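Endo-1,4-beta-mannanase (Eisenia fetida, PDB 5Y6T) probably hydrolyses internal beta-1,4-mannosidic linkages of mannans, as a family GH5 glycoside hydrolase of the (beta/alpha)8-barrel fold. Local coordinates at residues 21-26 / 314-319; 40-45 / 74-79; 133-138 / 208-213; 243-248 / 261-266; 272-275 / 280-283. One frame throughout, in Å; residues are numbered along the deposited sequence.

Contact 1: residues 21-26 / 314-319; sequences KVFMSG and WAYTQG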
# COMPACT_ATOMS: atom_id res chain seq x y z
N LYS A 21 11.81 12.20 -12.27
CA LYS A 21 11.65 11.65 -10.93
C LYS A 21 10.52 12.37 -10.21
O LYS A 21 10.41 13.63 -10.25
CB LYS A 21 12.92 11.75 -10.11
CG LYS A 21 12.78 11.22 -8.69
CD LYS A 21 14.03 11.55 -7.88
CE LYS A 21 14.08 10.89 -6.54
NZ LYS A 21 14.33 9.46 -6.63
N VAL A 22 9.65 11.58 -9.60
CA VAL A 22 8.47 12.14 -8.87
C VAL A 22 8.46 11.56 -7.46
O VAL A 22 8.92 10.47 -7.25
CB VAL A 22 7.14 11.86 -9.61
CG1 VAL A 22 7.10 12.70 -10.88
CG2 VAL A 22 6.95 10.39 -9.97
N PHE A 23 7.88 12.31 -6.53
CA PHE A 23 7.77 11.88 -5.14
C PHE A 23 6.30 11.84 -4.76
O PHE A 23 5.61 12.81 -4.97
CB PHE A 23 8.50 12.89 -4.27
CG PHE A 23 8.50 12.58 -2.80
CD1 PHE A 23 7.47 13.01 -2.00
CD2 PHE A 23 9.53 11.79 -2.24
CE1 PHE A 23 7.46 12.72 -0.64
CE2 PHE A 23 9.53 11.53 -0.87
CZ PHE A 23 8.54 12.03 -0.08
N MET A 24 5.83 10.75 -4.17
CA MET A 24 4.42 10.68 -3.82
C MET A 24 4.21 11.27 -2.42
O MET A 24 4.55 10.65 -1.40
CB MET A 24 3.94 9.20 -3.82
CG MET A 24 4.12 8.49 -5.14
SD MET A 24 3.05 9.11 -6.45
CE MET A 24 4.14 10.31 -7.25
N SER A 25 3.60 12.45 -2.36
CA SER A 25 3.33 13.12 -1.12
C SER A 25 1.85 13.20 -0.87
O SER A 25 1.15 13.70 -1.69
CB SER A 25 3.91 14.54 -1.13
OG SER A 25 3.63 15.25 0.04
N GLY A 26 1.36 12.60 0.20
CA GLY A 26 -0.07 12.53 0.38
C GLY A 26 -0.48 11.86 1.66
O GLY A 26 0.26 11.88 2.63
N TRP A 314 12.14 14.65 5.92
CA TRP A 314 13.10 13.57 5.98
C TRP A 314 12.86 12.67 4.77
O TRP A 314 13.77 12.30 4.09
CB TRP A 314 12.94 12.79 7.27
CG TRP A 314 13.94 11.68 7.38
CD1 TRP A 314 13.79 10.39 7.01
CD2 TRP A 314 15.29 11.81 7.85
NE1 TRP A 314 14.97 9.69 7.18
CE2 TRP A 314 15.90 10.56 7.73
CE3 TRP A 314 16.04 12.91 8.36
CZ2 TRP A 314 17.25 10.31 8.14
CZ3 TRP A 314 17.38 12.68 8.76
CH2 TRP A 314 17.98 11.38 8.60
N ALA A 315 11.60 12.31 4.51
CA ALA A 315 11.30 11.39 3.42
C ALA A 315 11.81 11.96 2.08
O ALA A 315 12.41 11.27 1.27
CB ALA A 315 9.82 11.17 3.33
N TYR A 316 11.56 13.25 1.90
CA TYR A 316 11.87 13.96 0.65
C TYR A 316 13.37 14.09 0.43
O TYR A 316 13.85 13.99 -0.71
CB TYR A 316 11.17 15.33 0.59
CG TYR A 316 11.35 15.98 -0.76
CD1 TYR A 316 10.52 15.61 -1.84
CD2 TYR A 316 12.30 16.92 -0.95
CE1 TYR A 316 10.69 16.15 -3.10
CE2 TYR A 316 12.46 17.51 -2.19
CZ TYR A 316 11.67 17.11 -3.28
OH TYR A 316 11.81 17.64 -4.54
N THR A 317 14.10 14.31 1.51
CA THR A 317 15.50 14.67 1.38
C THR A 317 16.49 13.51 1.60
O THR A 317 17.65 13.66 1.31
CB THR A 317 15.84 15.78 2.39
OG1 THR A 317 15.61 15.34 3.73
CG2 THR A 317 15.04 17.04 2.08
N GLN A 318 16.01 12.40 2.13
CA GLN A 318 16.91 11.29 2.52
C GLN A 318 16.61 10.03 1.70
O GLN A 318 16.90 8.89 2.19
CB GLN A 318 16.73 11.05 4.02
CG GLN A 318 17.20 12.26 4.84
CD GLN A 318 18.69 12.51 4.67
OE1 GLN A 318 19.43 11.60 4.43
NE2 GLN A 318 19.12 13.78 4.83
N GLY A 319 16.11 10.19 0.49
CA GLY A 319 16.20 9.06 -0.50
C GLY A 319 14.94 8.24 -0.74
O GLY A 319 14.95 7.27 -1.51
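A315, on the last turns of helix 308-317, meets the ring of F23 from strand 20-28, so that a peripheral helix of the (beta/alpha)8 barrel of family GH5 is laid against a barrel strand. The methyl CB of A315 lies in the plane of the F23 ring, at its edge, 3.7 Å from CZ. One residue on, Y316 supplies most of the remaining contact. Its ring comes edge first to one face of the F23 ring, an edge-to-face (T-shaped) pair with centroids 5.2 Å apart and planes at 72°. CD1 of Y316 does the touching, set over the rim of the phenylalanine face, and the neighbouring CE1 reaches back to CB of F23. With CG of F23 anti to the backbone N (chi1 -179°), the ring extends from the strand far enough for its outer atoms to pass along the helix backbone, CE2 coming 3.7 Å from CA of Y316. L348 of helix 338-348 and A323 of strand 322-325 also pack on F23, so the ring is buried between layers of the fold. A leucine in its place would probably lose the flat face on which the Y316 edge rests and leave a gap beside A315. The phenol of Y316 points beyond this apolar patch, and its OH is hydrogen-bonded to O of G358 and N of D353, while CD1 remains 3.8 Å from CG of F23.

Contact 2: residues 40-45 / 74-79; sequences NGQYDC and GGYTPE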
# COMPACT_ATOMS: atom_id res chain seq x y z
N ASN A 40 -21.18 -2.88 -3.79
CA ASN A 40 -22.55 -2.98 -3.19
C ASN A 40 -23.29 -1.65 -3.18
O ASN A 40 -24.08 -1.37 -2.27
CB ASN A 40 -22.48 -3.68 -1.85
CG ASN A 40 -22.00 -5.12 -1.99
OD1 ASN A 40 -22.33 -5.80 -2.99
ND2 ASN A 40 -21.28 -5.62 -0.99
N GLY A 41 -23.04 -0.86 -4.22
CA GLY A 41 -23.70 0.47 -4.42
C GLY A 41 -23.41 1.52 -3.35
O GLY A 41 -24.09 2.57 -3.30
N GLN A 42 -22.33 1.34 -2.57
CA GLN A 42 -22.01 2.19 -1.48
C GLN A 42 -21.47 3.53 -1.92
O GLN A 42 -21.67 4.53 -1.27
CB GLN A 42 -21.05 1.49 -0.50
CG GLN A 42 -21.72 0.33 0.19
CD GLN A 42 -23.06 0.70 0.84
OE1 GLN A 42 -23.08 1.47 1.80
NE2 GLN A 42 -24.15 0.16 0.30
N TYR A 43 -20.75 3.56 -3.02
CA TYR A 43 -20.11 4.77 -3.43
C TYR A 43 -21.20 5.77 -3.85
O TYR A 43 -21.17 6.92 -3.42
CB TYR A 43 -19.13 4.46 -4.60
CG TYR A 43 -18.23 5.60 -4.98
CD1 TYR A 43 -16.99 5.76 -4.38
CD2 TYR A 43 -18.59 6.51 -5.97
CE1 TYR A 43 -16.17 6.80 -4.76
CE2 TYR A 43 -17.79 7.56 -6.30
CZ TYR A 43 -16.53 7.67 -5.72
OH TYR A 43 -15.69 8.75 -6.05
N ASP A 44 -22.14 5.33 -4.69
CA ASP A 44 -23.21 6.25 -5.09
C ASP A 44 -24.16 6.60 -3.95
O ASP A 44 -24.58 7.74 -3.89
CB ASP A 44 -24.06 5.69 -6.21
CG ASP A 44 -23.37 5.67 -7.51
OD1 ASP A 44 -22.44 6.48 -7.75
OD2 ASP A 44 -23.73 4.77 -8.27
N CYS A 45 -24.51 5.63 -3.08
CA CYS A 45 -25.49 5.96 -1.98
C CYS A 45 -24.87 6.79 -0.84
O CYS A 45 -25.50 7.71 -0.29
CB CYS A 45 -26.13 4.70 -1.36
SG CYS A 45 -25.14 3.66 -0.23
N GLY A 74 -12.23 -8.64 4.34
CA GLY A 74 -13.13 -9.49 3.54
C GLY A 74 -14.56 -9.62 4.06
O GLY A 74 -15.28 -10.50 3.64
N GLY A 75 -14.93 -8.76 5.02
CA GLY A 75 -16.23 -8.83 5.65
C GLY A 75 -17.39 -8.38 4.81
O GLY A 75 -18.50 -8.83 5.04
N TYR A 76 -17.14 -7.55 3.79
CA TYR A 76 -18.19 -7.06 2.92
C TYR A 76 -17.99 -7.35 1.44
O TYR A 76 -18.94 -7.67 0.78
CB TYR A 76 -18.31 -5.59 3.15
CG TYR A 76 -19.53 -4.85 2.60
CD1 TYR A 76 -20.84 -5.10 3.05
CD2 TYR A 76 -19.35 -3.82 1.66
CE1 TYR A 76 -21.89 -4.35 2.61
CE2 TYR A 76 -20.40 -3.11 1.17
CZ TYR A 76 -21.66 -3.33 1.67
OH TYR A 76 -22.71 -2.54 1.18
N THR A 77 -16.77 -7.19 0.97
CA THR A 77 -16.32 -7.58 -0.34
C THR A 77 -15.03 -8.37 -0.16
O THR A 77 -14.33 -8.21 0.86
CB THR A 77 -16.04 -6.37 -1.23
OG1 THR A 77 -14.99 -5.57 -0.69
CG2 THR A 77 -17.36 -5.52 -1.45
N PRO A 78 -14.66 -9.19 -1.14
CA PRO A 78 -15.42 -9.56 -2.33
C PRO A 78 -16.63 -10.50 -2.08
O PRO A 78 -17.01 -10.77 -0.93
CB PRO A 78 -14.37 -10.25 -3.18
CG PRO A 78 -13.54 -10.95 -2.15
CD PRO A 78 -13.41 -9.98 -1.02
N GLU A 79 -17.28 -10.90 -3.15
CA GLU A 79 -18.47 -11.69 -3.03
C GLU A 79 -18.15 -13.16 -3.13
O GLU A 79 -17.69 -13.63 -4.16
CB GLU A 79 -19.46 -11.30 -4.15
CG GLU A 79 -20.79 -12.01 -4.05
CD GLU A 79 -21.67 -11.54 -2.86
OE1 GLU A 79 -21.31 -10.62 -2.12
OE2 GLU A 79 -22.75 -12.16 -2.65
O HOH W 1 -19.95 -8.27 -1.79
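The side-chain amide of N40 sits over one face of the Y76 ring, with ND2 3.4 Å above the ring plane and displaced toward the rim at CE2 and CZ. Amide and ring planes stand almost perpendicular, 89° apart, so the nitrogen end rather than the flat of the amide meets the ring. CB of N40 lies 3.2 Å from OH of Y76. Q42 approaches the same phenol from the ring edge: its CG is near the ring plane and 3.2 Å from OH of Y76. The bend of the Q42 chain at chi2 (-52°) turns its amide back to its own segment, where NE2 donates a 3.0 Å hydrogen bond to O of N40. The contact joins the turn that leads into helix 42-60, with G41 as N-cap residue, to the loop following barrel strand 65-72, in which a cis peptide bond precedes P78. A water ties the two segments together, accepting from ND2 of N40 and donating to O of Y76 and, over 2.7 Å, to OE1 of E79. CG2 of T77 packs 3.9 Å from ND2 of N40, while OG1 of T77 is hydrogen-bonded to ND1 of H71 at the end of the preceding strand.

Contact 3: residues 133-138 / 208-213; sequences YDDSKL and INKQTA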
# COMPACT_ATOMS: atom_id res chain seq x y z
N TYR A 133 -4.97 -19.94 2.13
CA TYR A 133 -4.68 -21.35 2.28
C TYR A 133 -5.12 -22.26 1.14
O TYR A 133 -4.70 -23.40 1.07
CB TYR A 133 -5.26 -21.91 3.56
CG TYR A 133 -4.49 -21.53 4.79
CD1 TYR A 133 -4.72 -20.31 5.42
CD2 TYR A 133 -3.53 -22.36 5.33
CE1 TYR A 133 -4.03 -19.94 6.57
CE2 TYR A 133 -2.82 -21.98 6.48
CZ TYR A 133 -3.11 -20.77 7.10
OH TYR A 133 -2.39 -20.38 8.27
N ASP A 134 -6.04 -21.83 0.29
CA ASP A 134 -6.58 -22.75 -0.71
C ASP A 134 -6.45 -22.07 -2.09
O ASP A 134 -7.19 -21.13 -2.46
CB ASP A 134 -8.02 -23.05 -0.30
CG ASP A 134 -8.79 -23.91 -1.29
OD1 ASP A 134 -8.41 -24.00 -2.47
OD2 ASP A 134 -9.80 -24.50 -0.85
N ASP A 135 -5.48 -22.53 -2.87
CA ASP A 135 -5.21 -21.95 -4.17
C ASP A 135 -6.38 -22.02 -5.13
O ASP A 135 -6.48 -21.21 -6.03
CB ASP A 135 -3.98 -22.63 -4.78
CG ASP A 135 -2.67 -22.05 -4.23
OD1 ASP A 135 -2.69 -20.97 -3.55
OD2 ASP A 135 -1.58 -22.66 -4.49
N SER A 136 -7.21 -23.06 -5.00
CA SER A 136 -8.40 -23.16 -5.88
C SER A 136 -9.35 -21.99 -5.63
O SER A 136 -9.89 -21.38 -6.58
CB SER A 136 -9.10 -24.53 -5.71
OG SER A 136 -10.09 -24.56 -4.69
N LYS A 137 -9.52 -21.63 -4.38
CA LYS A 137 -10.33 -20.45 -4.04
C LYS A 137 -9.69 -19.13 -4.42
O LYS A 137 -10.34 -18.26 -5.01
CB LYS A 137 -10.73 -20.48 -2.58
CG LYS A 137 -11.69 -21.62 -2.33
CD LYS A 137 -12.08 -21.81 -0.89
CE LYS A 137 -13.16 -22.94 -0.70
NZ LYS A 137 -13.43 -23.20 0.78
N LEU A 138 -8.39 -18.99 -4.11
CA LEU A 138 -7.63 -17.83 -4.57
C LEU A 138 -7.74 -17.62 -6.05
O LEU A 138 -7.92 -16.48 -6.52
CB LEU A 138 -6.15 -17.97 -4.13
CG LEU A 138 -5.26 -16.81 -4.55
CD1 LEU A 138 -5.82 -15.49 -4.00
CD2 LEU A 138 -3.84 -17.16 -4.07
N ILE A 208 0.60 -13.04 -2.06
CA ILE A 208 1.05 -11.82 -2.63
C ILE A 208 1.60 -12.04 -4.06
O ILE A 208 1.30 -11.24 -4.99
CB ILE A 208 2.08 -11.09 -1.71
CG1 ILE A 208 1.34 -10.63 -0.43
CG2 ILE A 208 2.71 -9.90 -2.42
CD1 ILE A 208 2.28 -10.45 0.73
N ASN A 209 2.49 -12.98 -4.20
CA ASN A 209 3.12 -13.27 -5.48
C ASN A 209 2.06 -13.54 -6.55
O ASN A 209 2.12 -12.98 -7.65
CB ASN A 209 4.03 -14.50 -5.32
CG ASN A 209 4.59 -15.01 -6.67
OD1 ASN A 209 4.32 -16.14 -7.06
ND2 ASN A 209 5.38 -14.17 -7.37
N LYS A 210 1.09 -14.40 -6.25
CA LYS A 210 0.09 -14.80 -7.25
C LYS A 210 -0.79 -13.66 -7.67
O LYS A 210 -1.10 -13.50 -8.86
CB LYS A 210 -0.72 -16.05 -6.83
CG LYS A 210 0.15 -17.29 -6.63
CD LYS A 210 -0.59 -18.47 -6.00
CE LYS A 210 0.26 -19.75 -5.84
NZ LYS A 210 0.59 -20.46 -7.09
N GLN A 211 -1.26 -12.89 -6.70
CA GLN A 211 -2.08 -11.72 -7.04
C GLN A 211 -1.33 -10.61 -7.73
O GLN A 211 -1.83 -10.01 -8.68
CB GLN A 211 -2.83 -11.17 -5.84
CG GLN A 211 -3.90 -12.12 -5.37
CD GLN A 211 -4.45 -11.68 -4.05
OE1 GLN A 211 -5.39 -10.87 -3.99
NE2 GLN A 211 -3.84 -12.15 -2.97
N THR A 212 -0.06 -10.43 -7.37
CA THR A 212 0.76 -9.43 -8.04
C THR A 212 0.93 -9.82 -9.52
O THR A 212 0.81 -8.97 -10.41
CB THR A 212 2.10 -9.19 -7.32
OG1 THR A 212 1.88 -8.64 -6.00
CG2 THR A 212 2.95 -8.20 -8.05
N ALA A 213 1.22 -11.09 -9.76
CA ALA A 213 1.42 -11.59 -11.11
C ALA A 213 0.11 -11.34 -11.89
O ALA A 213 0.12 -10.86 -13.05
CB ALA A 213 1.70 -13.08 -11.06
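L138 and Q211 mark the closest backbone approach, with CA atoms 8.6 Å apart, where the first turn of helix 135-152 faces the middle of helix 201-218. Side chains alone bridge this spacing between two helices that surround the beta/alpha barrel. L138 holds the buried part: CG anti to the backbone N (chi1 180°) carries the branch point toward helix 201-218, and from there the two methyls go to different partners. CD2 meets the aliphatic CD of K210 at 4.0 Å, and CD1 lies against the amide end of Q211, 4.0 Å from NE2. Toward the solvent, K210 passes D135 at about a right angle, and its CE comes 3.7 Å from OD2 of D135. The lysine chain is extended as far as CE and then bends at chi4 (-72°), and NZ makes its hydrogen bond to O of G253. The beginning of helix 135-152 is capped by D134, whose OD1 accepts from OG of S136 and from N of K137, both donors coming from the same face of the carboxylate. Inward, both ends of the Q211 amide are engaged: NE2 donates to O of F207 within its own helix, and OE1 accepts from NE1 of W118 on barrel strand 112-119. The distance of 4.0 Å between NZ of K210 and OD2 of D135 exceeds that of a salt bridge, so their attraction is probably a modest, long-range one. The interface therefore depends chiefly on methyl and methylene packing, with the polar ends of K210 and Q211 bonded to residues outside the contact, one of them in the same helix.

Contact 4: residues 243-248 / 261-266; sequences YYTDNC and DFYQMH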
# COMPACT_ATOMS: atom_id res chain seq x y z
N TYR A 243 11.37 -9.73 2.99
CA TYR A 243 10.52 -10.85 2.65
C TYR A 243 9.81 -10.67 1.33
O TYR A 243 9.18 -11.59 0.86
CB TYR A 243 9.52 -11.07 3.76
CG TYR A 243 10.17 -11.56 4.96
CD1 TYR A 243 10.49 -12.92 5.12
CD2 TYR A 243 10.47 -10.69 6.01
CE1 TYR A 243 11.14 -13.34 6.24
CE2 TYR A 243 11.13 -11.12 7.17
CZ TYR A 243 11.45 -12.48 7.28
OH TYR A 243 12.11 -12.92 8.42
N TYR A 244 9.99 -9.52 0.67
CA TYR A 244 9.16 -9.24 -0.51
C TYR A 244 10.03 -8.93 -1.74
O TYR A 244 9.57 -8.33 -2.70
CB TYR A 244 8.15 -8.08 -0.21
CG TYR A 244 7.39 -8.36 1.05
CD1 TYR A 244 6.37 -9.25 1.05
CD2 TYR A 244 7.82 -7.86 2.27
CE1 TYR A 244 5.72 -9.61 2.22
CE2 TYR A 244 7.14 -8.17 3.43
CZ TYR A 244 6.09 -9.04 3.41
OH TYR A 244 5.44 -9.37 4.62
N THR A 245 11.26 -9.42 -1.69
CA THR A 245 12.12 -9.41 -2.86
C THR A 245 11.54 -10.28 -3.94
O THR A 245 10.75 -11.17 -3.69
CB THR A 245 13.51 -9.93 -2.53
OG1 THR A 245 13.40 -11.28 -2.11
CG2 THR A 245 14.17 -9.08 -1.42
N ASP A 246 12.00 -10.07 -5.18
CA ASP A 246 11.58 -10.91 -6.31
C ASP A 246 11.87 -12.35 -6.01
O ASP A 246 11.01 -13.21 -6.18
CB ASP A 246 12.31 -10.53 -7.59
CG ASP A 246 12.03 -9.13 -8.06
OD1 ASP A 246 11.35 -8.31 -7.43
OD2 ASP A 246 12.48 -8.83 -9.16
N ASN A 247 13.06 -12.63 -5.47
CA ASN A 247 13.40 -14.00 -5.24
C ASN A 247 12.49 -14.64 -4.17
O ASN A 247 12.02 -15.73 -4.42
CB ASN A 247 14.85 -14.15 -4.81
CG ASN A 247 15.22 -15.59 -4.60
OD1 ASN A 247 15.43 -16.33 -5.56
ND2 ASN A 247 15.23 -16.01 -3.35
N CYS A 248 12.20 -13.95 -3.07
CA CYS A 248 11.32 -14.55 -2.03
C CYS A 248 9.88 -14.75 -2.53
O CYS A 248 9.26 -15.77 -2.14
CB CYS A 248 11.39 -13.82 -0.74
SG CYS A 248 12.99 -13.95 0.10
N ASP A 261 7.17 -3.27 -7.45
CA ASP A 261 7.94 -2.26 -8.09
C ASP A 261 8.59 -1.30 -7.15
O ASP A 261 9.66 -0.77 -7.52
CB ASP A 261 7.07 -1.48 -9.06
CG ASP A 261 6.53 -2.36 -10.15
OD1 ASP A 261 7.34 -2.69 -11.10
OD2 ASP A 261 5.39 -2.85 -10.02
N PHE A 262 7.92 -0.98 -6.03
CA PHE A 262 8.55 -0.22 -4.94
C PHE A 262 8.22 -0.80 -3.58
O PHE A 262 7.11 -1.30 -3.32
CB PHE A 262 8.38 1.29 -5.03
CG PHE A 262 6.95 1.82 -4.88
CD1 PHE A 262 6.42 2.08 -3.63
CD2 PHE A 262 6.18 2.10 -5.98
CE1 PHE A 262 5.19 2.66 -3.47
CE2 PHE A 262 4.91 2.65 -5.83
CZ PHE A 262 4.42 2.90 -4.58
N TYR A 263 9.25 -0.83 -2.76
CA TYR A 263 9.14 -1.20 -1.34
C TYR A 263 8.37 -0.04 -0.60
O TYR A 263 8.24 1.10 -1.10
CB TYR A 263 10.50 -1.43 -0.71
CG TYR A 263 11.22 -2.58 -1.34
CD1 TYR A 263 10.73 -3.89 -1.24
CD2 TYR A 263 12.38 -2.41 -2.03
CE1 TYR A 263 11.38 -4.94 -1.82
CE2 TYR A 263 13.05 -3.49 -2.63
CZ TYR A 263 12.51 -4.77 -2.53
OH TYR A 263 13.11 -5.90 -3.04
N GLN A 264 7.82 -0.41 0.55
CA GLN A 264 7.02 0.54 1.30
C GLN A 264 7.11 0.15 2.79
O GLN A 264 6.65 -0.91 3.16
CB GLN A 264 5.57 0.48 0.81
CG GLN A 264 4.63 1.33 1.63
CD GLN A 264 3.16 1.19 1.34
OE1 GLN A 264 2.32 1.49 2.22
NE2 GLN A 264 2.82 0.67 0.21
N MET A 265 7.73 0.99 3.59
CA MET A 265 7.87 0.75 4.99
C MET A 265 7.02 1.72 5.75
O MET A 265 7.08 2.91 5.53
CB MET A 265 9.33 1.03 5.38
CG MET A 265 10.28 0.04 4.74
SD MET A 265 11.91 0.50 5.25
CE MET A 265 12.91 -0.82 4.63
N HIS A 266 6.20 1.22 6.64
CA HIS A 266 5.48 2.05 7.62
C HIS A 266 6.32 2.22 8.88
O HIS A 266 7.24 1.41 9.14
CB HIS A 266 4.21 1.34 8.02
CG HIS A 266 3.32 1.07 6.85
ND1 HIS A 266 2.21 0.24 6.92
CD2 HIS A 266 3.44 1.43 5.55
CE1 HIS A 266 1.65 0.19 5.73
NE2 HIS A 266 2.37 0.90 4.89
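Y244 touches Y263 through its backbone: O of Y244 lies at the edge of the Y263 ring, near the ring plane and 3.9 Å from CE1. The side chain of Y244 leads elsewhere, its OH hydrogen-bonded to OE2 of E169. Next along the chain, T245 meets the phenol end of the same ring. Both its CA and its methyl CG2 lie 3.7 Å from OH of Y263, and its backbone N is also at the ring edge, so the tyrosine points its rim and oxygen at the peptide between Y244 and T245. The polar branch of T245 is used differently: at chi1 63° OG1 is directed to the start of helix 246-253 and accepts from N of C248 at 3.1 Å, with a nearly straight N-H...O angle of 164°, an N-cap bond. A valine here would probably leave the amide of C248 without its capping acceptor and the first turn of the helix less firmly fixed, even with a methyl still beside Y263. C248, in the first turn of the helix, is held by a disulfide to C182. The phenol of Y263 has its own partner, OH being hydrogen-bonded to OD1 of D290 in the loop before strand 293-297. Here the residues leading into the helix, up to its N-cap, meet a side chain of the following strand, 262-266, within a beta-alpha-beta crossover from strand 223-228, the right-handed unit from which (beta/alpha)8 barrels are built.

Contact 5: residues 272-275 / 280-283; sequences GAYT and LLVP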
# COMPACT_ATOMS: atom_id res chain seq x y z
N GLY A 272 7.18 5.79 22.76
CA GLY A 272 7.80 7.08 22.49
C GLY A 272 9.14 7.15 21.80
O GLY A 272 9.73 8.24 21.69
N ALA A 273 9.61 6.02 21.25
CA ALA A 273 10.82 5.96 20.48
C ALA A 273 10.67 5.15 19.19
O ALA A 273 10.06 4.09 19.19
CB ALA A 273 11.95 5.31 21.31
N TYR A 274 11.21 5.68 18.11
CA TYR A 274 11.35 4.88 16.90
C TYR A 274 12.47 3.88 17.11
O TYR A 274 13.41 4.10 17.92
CB TYR A 274 11.70 5.80 15.74
CG TYR A 274 10.55 6.62 15.22
CD1 TYR A 274 9.51 6.03 14.48
CD2 TYR A 274 10.53 8.01 15.37
CE1 TYR A 274 8.48 6.81 13.95
CE2 TYR A 274 9.47 8.79 14.89
CZ TYR A 274 8.49 8.21 14.17
OH TYR A 274 7.50 8.96 13.59
N THR A 275 12.41 2.75 16.39
CA THR A 275 13.61 1.93 16.17
C THR A 275 14.74 2.74 15.55
O THR A 275 14.53 3.69 14.76
CB THR A 275 13.28 0.77 15.21
OG1 THR A 275 12.59 1.29 14.07
CG2 THR A 275 12.41 -0.27 15.90
N LEU A 280 12.26 6.90 9.14
CA LEU A 280 12.34 8.32 9.49
C LEU A 280 13.63 8.74 10.23
O LEU A 280 13.89 9.94 10.38
CB LEU A 280 11.13 8.71 10.30
CG LEU A 280 9.82 8.84 9.55
CD1 LEU A 280 8.67 9.03 10.51
CD2 LEU A 280 9.84 10.01 8.55
N LEU A 281 14.50 7.76 10.51
CA LEU A 281 15.79 8.01 11.19
C LEU A 281 17.01 7.71 10.39
O LEU A 281 18.13 8.15 10.75
CB LEU A 281 15.84 7.23 12.50
CG LEU A 281 15.16 7.89 13.72
CD1 LEU A 281 13.68 8.07 13.55
CD2 LEU A 281 15.49 7.10 14.98
N VAL A 282 16.88 6.89 9.33
CA VAL A 282 18.00 6.51 8.49
C VAL A 282 17.66 6.90 7.06
O VAL A 282 16.47 6.91 6.68
CB VAL A 282 18.34 5.03 8.57
CG1 VAL A 282 18.62 4.60 10.02
CG2 VAL A 282 17.27 4.17 7.95
N PRO A 283 18.67 7.22 6.27
CA PRO A 283 18.47 7.44 4.83
C PRO A 283 18.19 6.15 4.10
O PRO A 283 18.66 5.09 4.49
CB PRO A 283 19.74 8.10 4.38
CG PRO A 283 20.77 7.63 5.34
CD PRO A 283 20.10 7.34 6.65
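L281 lays its two methyls against the 272-275 segment: its CD1 lies 3.6 Å from CD2 of Y274 and touches CB of Y274 as well, while CD2 of L281 rests 3.5 Å from O of T275. The neighbouring L280 meets the far end of the same tyrosine. Its CD1 is 3.3 Å from OH of Y274 and 3.8 Å from CZ, so the two consecutive leucines engage the ring at its root and at its hydroxyl end. Both cross the ring obliquely. L280 reaches that end with CG beside its own backbone N (chi1 -74°) and the chain extended beyond it (chi2 172°). Further out, the phenol OH also has a weak hydrogen bond from NE2 of Q311 on helix 308-317, and T267, just after strand 262-266, packs on the tyrosine. On the other segment, O of V282 accepts hydrogen bonds from NE1 of W314 and OH of Y320, fixing the backbone immediately after L281. The hydroxyl OG1 of T275 is bonded to OE2 of E231. Both segments belong to the long excursion between barrel strands 262-266 and 293-297, which here doubles back on itself without regular secondary structure. Because the direct contacts are methyl to ring and methyl to oxygen, the two leucines, on the same side of the Y274 ring, probably determine by shape alone how the segments lie together, and directional bonding comes from residues beyond them.

Contacts 1 and 4 are buried, and each involves a strand of the barrel sheet, which meets a helix in contact 1 and the lead-in to a helix in contact 4, the first by aromatic stacking and the second by a tyrosine rim against backbone. Contacts 2, 3 and 5 are partly buried and lie farther out, 18 to 20 Å from the chain centre. Among these, contact 2 includes a bridging water, contact 3 joins two outer helices by aliphatic packing, and contact 5 closes a loop on itself. Neighbours are linked: W314 of contact 1 reaches V282 of contact 5, and I208 of contact 3 packs on Y244 of contact 4. Contacts 2 and 5 are the most distant pair, their centres 37 Å apart.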